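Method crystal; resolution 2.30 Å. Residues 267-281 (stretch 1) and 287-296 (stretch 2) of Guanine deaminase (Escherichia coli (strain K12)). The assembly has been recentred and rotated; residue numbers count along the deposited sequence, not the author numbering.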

# COMPACT_ATOMS: atom_id res chain seq x y z
N LEU A 267 -2.19 -31.53 16.14
CA LEU A 267 -2.87 -30.45 15.43
C LEU A 267 -2.13 -30.03 14.16
O LEU A 267 -2.45 -29.00 13.58
CB LEU A 267 -3.05 -29.23 16.34
CG LEU A 267 -3.97 -29.41 17.55
CD1 LEU A 267 -3.84 -28.21 18.48
CD2 LEU A 267 -5.40 -29.59 17.11
N THR A 268 -1.15 -30.82 13.73
CA THR A 268 -0.54 -30.65 12.42
C THR A 268 -1.14 -31.68 11.47
O THR A 268 -1.70 -32.69 11.89
CB THR A 268 0.98 -30.81 12.49
OG1 THR A 268 1.30 -32.15 12.88
CG2 THR A 268 1.57 -29.84 13.51
N GLY A 269 -1.00 -31.42 10.17
CA GLY A 269 -1.49 -32.33 9.16
C GLY A 269 -2.28 -31.58 8.12
O GLY A 269 -2.28 -30.35 8.05
N LYS A 270 -2.98 -32.35 7.28
CA LYS A 270 -3.79 -31.75 6.23
C LYS A 270 -4.90 -30.88 6.83
O LYS A 270 -5.50 -31.24 7.85
CB LYS A 270 -4.39 -32.84 5.34
CG LYS A 270 -3.39 -33.50 4.40
N ASN A 271 -5.15 -29.74 6.19
CA ASN A 271 -6.15 -28.76 6.63
C ASN A 271 -5.82 -28.20 8.02
O ASN A 271 -6.71 -27.85 8.80
CB ASN A 271 -7.56 -29.35 6.60
CG ASN A 271 -7.96 -29.79 5.20
OD1 ASN A 271 -7.30 -29.45 4.22
ND2 ASN A 271 -9.04 -30.57 5.12
N CYS A 272 -4.53 -28.10 8.32
CA CYS A 272 -4.05 -27.35 9.48
C CYS A 272 -3.25 -26.16 8.96
O CYS A 272 -2.24 -26.34 8.28
CB CYS A 272 -3.19 -28.23 10.39
SG CYS A 272 -3.97 -29.82 10.85
N VAL A 273 -3.72 -24.95 9.28
CA VAL A 273 -3.18 -23.72 8.72
C VAL A 273 -2.59 -22.89 9.85
O VAL A 273 -3.28 -22.55 10.83
CB VAL A 273 -4.25 -22.91 7.96
CG1 VAL A 273 -3.63 -21.64 7.37
CG2 VAL A 273 -4.86 -23.76 6.85
N PHE A 274 -1.32 -22.52 9.69
CA PHE A 274 -0.57 -21.77 10.68
C PHE A 274 -0.26 -20.40 10.10
O PHE A 274 0.42 -20.28 9.07
CB PHE A 274 0.71 -22.52 11.06
CG PHE A 274 0.46 -23.88 11.64
CD1 PHE A 274 0.12 -24.02 12.97
CD2 PHE A 274 0.53 -25.02 10.84
CE1 PHE A 274 -0.13 -25.27 13.52
CE2 PHE A 274 0.27 -26.27 11.38
CZ PHE A 274 -0.05 -26.40 12.71
N ALA A 275 -0.77 -19.37 10.76
CA ALA A 275 -0.61 -17.99 10.31
C ALA A 275 0.77 -17.46 10.68
O ALA A 275 1.31 -17.77 11.75
CB ALA A 275 -1.68 -17.10 10.93
N HIS A 276 1.35 -16.71 9.73
CA HIS A 276 2.57 -15.90 9.86
C HIS A 276 3.82 -16.71 9.56
O HIS A 276 4.37 -16.60 8.46
CB HIS A 276 2.64 -15.22 11.23
CG HIS A 276 1.46 -14.34 11.51
ND1 HIS A 276 1.20 -13.20 10.78
CD2 HIS A 276 0.48 -14.43 12.44
CE1 HIS A 276 0.10 -12.63 11.25
NE2 HIS A 276 -0.35 -13.35 12.25
N CYS A 277 4.28 -17.53 10.52
CA CYS A 277 5.43 -18.41 10.29
C CYS A 277 6.65 -17.62 9.82
O CYS A 277 7.33 -18.01 8.86
CB CYS A 277 5.09 -19.51 9.29
SG CYS A 277 3.81 -20.64 9.86
N VAL A 278 6.91 -16.50 10.49
CA VAL A 278 7.98 -15.60 10.06
C VAL A 278 9.35 -16.07 10.54
O VAL A 278 10.35 -15.90 9.84
CB VAL A 278 7.67 -14.17 10.56
CG1 VAL A 278 8.76 -13.20 10.14
CG2 VAL A 278 6.30 -13.72 10.07
N HIS A 279 9.42 -16.69 11.72
CA HIS A 279 10.68 -17.12 12.33
C HIS A 279 10.61 -18.61 12.61
O HIS A 279 10.32 -19.03 13.73
CB HIS A 279 10.96 -16.32 13.61
CG HIS A 279 10.87 -14.84 13.43
ND1 HIS A 279 11.82 -14.12 12.73
CD2 HIS A 279 9.94 -13.94 13.84
CE1 HIS A 279 11.48 -12.84 12.73
NE2 HIS A 279 10.34 -12.71 13.39
N LEU A 280 10.85 -19.42 11.57
CA LEU A 280 10.86 -20.87 11.71
C LEU A 280 12.29 -21.39 11.69
O LEU A 280 13.11 -20.96 10.87
CB LEU A 280 10.08 -21.54 10.57
CG LEU A 280 8.56 -21.33 10.49
CD1 LEU A 280 8.02 -21.94 9.20
CD2 LEU A 280 7.86 -21.91 11.71
N GLU A 281 12.58 -22.33 12.59
CA GLU A 281 13.83 -23.06 12.46
C GLU A 281 13.71 -24.04 11.30
O GLU A 281 12.63 -24.23 10.73
CB GLU A 281 14.15 -23.79 13.77
N ARG A 287 9.17 -30.18 9.56
CA ARG A 287 7.98 -30.74 10.19
C ARG A 287 6.71 -30.33 9.46
O ARG A 287 5.82 -31.16 9.23
CB ARG A 287 7.93 -30.33 11.66
CG ARG A 287 6.75 -30.86 12.45
CD ARG A 287 6.86 -32.36 12.76
NE ARG A 287 7.88 -32.73 13.75
CZ ARG A 287 7.98 -32.25 14.99
NH1 ARG A 287 7.11 -31.36 15.45
NH2 ARG A 287 8.96 -32.67 15.78
N LEU A 288 6.60 -29.05 9.09
CA LEU A 288 5.46 -28.61 8.30
C LEU A 288 5.40 -29.36 6.97
O LEU A 288 4.31 -29.73 6.51
CB LEU A 288 5.53 -27.10 8.06
CG LEU A 288 5.22 -26.20 9.25
CD1 LEU A 288 5.32 -24.73 8.83
CD2 LEU A 288 3.84 -26.50 9.82
N SER A 289 6.55 -29.59 6.36
CA SER A 289 6.56 -30.19 5.03
C SER A 289 6.25 -31.68 5.08
O SER A 289 5.62 -32.21 4.16
CB SER A 289 7.90 -29.95 4.36
OG SER A 289 8.17 -30.92 3.36
N GLU A 290 6.68 -32.38 6.13
CA GLU A 290 6.41 -33.81 6.24
C GLU A 290 4.96 -34.08 6.62
O GLU A 290 4.36 -35.05 6.14
CB GLU A 290 7.35 -34.44 7.27
N THR A 291 4.38 -33.23 7.47
CA THR A 291 2.98 -33.35 7.87
C THR A 291 2.01 -32.71 6.88
O THR A 291 0.80 -32.77 7.12
CB THR A 291 2.78 -32.75 9.26
OG1 THR A 291 3.14 -31.36 9.25
CG2 THR A 291 3.63 -33.48 10.29
N LYS A 292 2.51 -32.08 5.82
CA LYS A 292 1.66 -31.49 4.78
C LYS A 292 0.77 -30.38 5.34
O LYS A 292 -0.38 -30.21 4.92
CB LYS A 292 0.83 -32.55 4.06
CG LYS A 292 1.67 -33.60 3.32
CD LYS A 292 0.80 -34.64 2.64
CE LYS A 292 1.63 -35.81 2.13
NZ LYS A 292 2.22 -35.52 0.79
N SER A 293 1.29 -29.64 6.31
CA SER A 293 0.58 -28.51 6.89
C SER A 293 0.71 -27.28 5.99
O SER A 293 1.55 -27.22 5.09
CB SER A 293 1.10 -28.21 8.29
OG SER A 293 1.44 -29.40 8.97
N SER A 294 -0.14 -26.28 6.24
CA SER A 294 -0.19 -25.09 5.41
C SER A 294 0.21 -23.85 6.21
O SER A 294 0.08 -23.80 7.44
CB SER A 294 -1.59 -24.90 4.82
OG SER A 294 -1.87 -25.91 3.85
N ILE A 295 0.65 -22.83 5.48
CA ILE A 295 1.09 -21.55 6.03
C ILE A 295 0.21 -20.45 5.45
O ILE A 295 -0.06 -20.44 4.24
CB ILE A 295 2.57 -21.27 5.72
CG1 ILE A 295 3.48 -22.34 6.34
CG2 ILE A 295 2.97 -19.87 6.19
CD1 ILE A 295 4.94 -22.13 6.05
N ALA A 296 -0.22 -19.52 6.30
CA ALA A 296 -0.93 -18.32 5.86
C ALA A 296 0.05 -17.14 5.88
O ALA A 296 0.38 -16.63 6.95
CB ALA A 296 -2.14 -18.04 6.75

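How does the loop at the start of stretch 1 meet the end of the helix in stretch 2? The CA-to-CB bond of Thr268 points toward stretch 2, and its OG1 lies 3.7 Å from Thr291 CG2, so the two threonines pack a methyl against a hydroxyl. Gly269 then comes in very close: its CA is 3.1 Å from Thr291 O, near enough for a CA-H...O contact. The phi/psi of 132/-168 would jam a CB against the preceding carbonyl oxygen, so glycine suits this position on backbone grounds alone. Gly269 N also gives a weak hydrogen bond to Ser293 OG, at 3.4 Å. That hydroxyl is held in place by its own stretch: Ser293 OG donates to Thr291 OG1 (2.6 Å), and Thr291 OG1 donates to Arg287 O (2.7 Å), a relay that ties the loop back to the last helical turn.

What carries the chain from this loop into the sheet? A type II turn from Gly269 to Cys272 reverses its direction, with Lys270 and Asn271 at the corner, the CA-to-CB bonds of both pointing away from stretch 2. Lys270 still packs along its inner end, its CG lying 4.3 Å from Lys292 CB. The hydrogen-bond ladder opens at Cys272, where Ser294 N donates to Cys272 O over 2.9 Å, and the first bridged pair is Val273 with Ser294.

How do the two strands hold each other, and which side chains fill the two faces of their sheet? They run parallel, and the contact buries 648 Å² summed over both stretches; residues 272-277 are all buried, which suits the apolar Val273, Phe274 and Ala275. Val273 CA approaches Ser294 O at 3.5 Å in a CA-H...O contact, and its CG1 is 3.9 Å from Ala296 CB, on the face these residues share with Ala275 and Ser294. Phe274 uses both its N and O atoms on stretch 2: Phe274 N donates to Ser294 O and Ala296 N to Phe274 O, each bond 2.9 Å long and nearly straight, while Ile295 CA approaches Phe274 O at 3.4 Å, adding another CA-H...O contact. Phe274 and Ile295 lie on the other face. The end of the Phe274 side chain comes nearer to stretch 2, with CE2 3.7 Å from Ser293 CB at the ring edge and CD2 3.8 Å from Leu288 CD2, so the buried ring, carried on the strand of stretch 1, packs against the helix at Leu288 and the loop at Ser293. Small groups fit closely at Ala275, whose CB is 4.3 Å from Ala296 CB.

How does stretch 1 keep contact after the chain turns its corner at Ala275? The CA-to-CB bond of His276 points away, and its imidazole nitrogens are hydrogen-bonded elsewhere in the structure, while its backbone N makes the last bond of the ladder, His276 N to Ala296 O at 2.9 Å. Cys277 turns back toward stretch 2, placing CB 3.8 Å from Ile295 CG2. Leu280 completes the apolar cluster: its CD1 lies 3.9 Å from Leu288 CD1 and 4.4 Å from Ile295 CD1, one methyl touching both a helix residue and a strand residue.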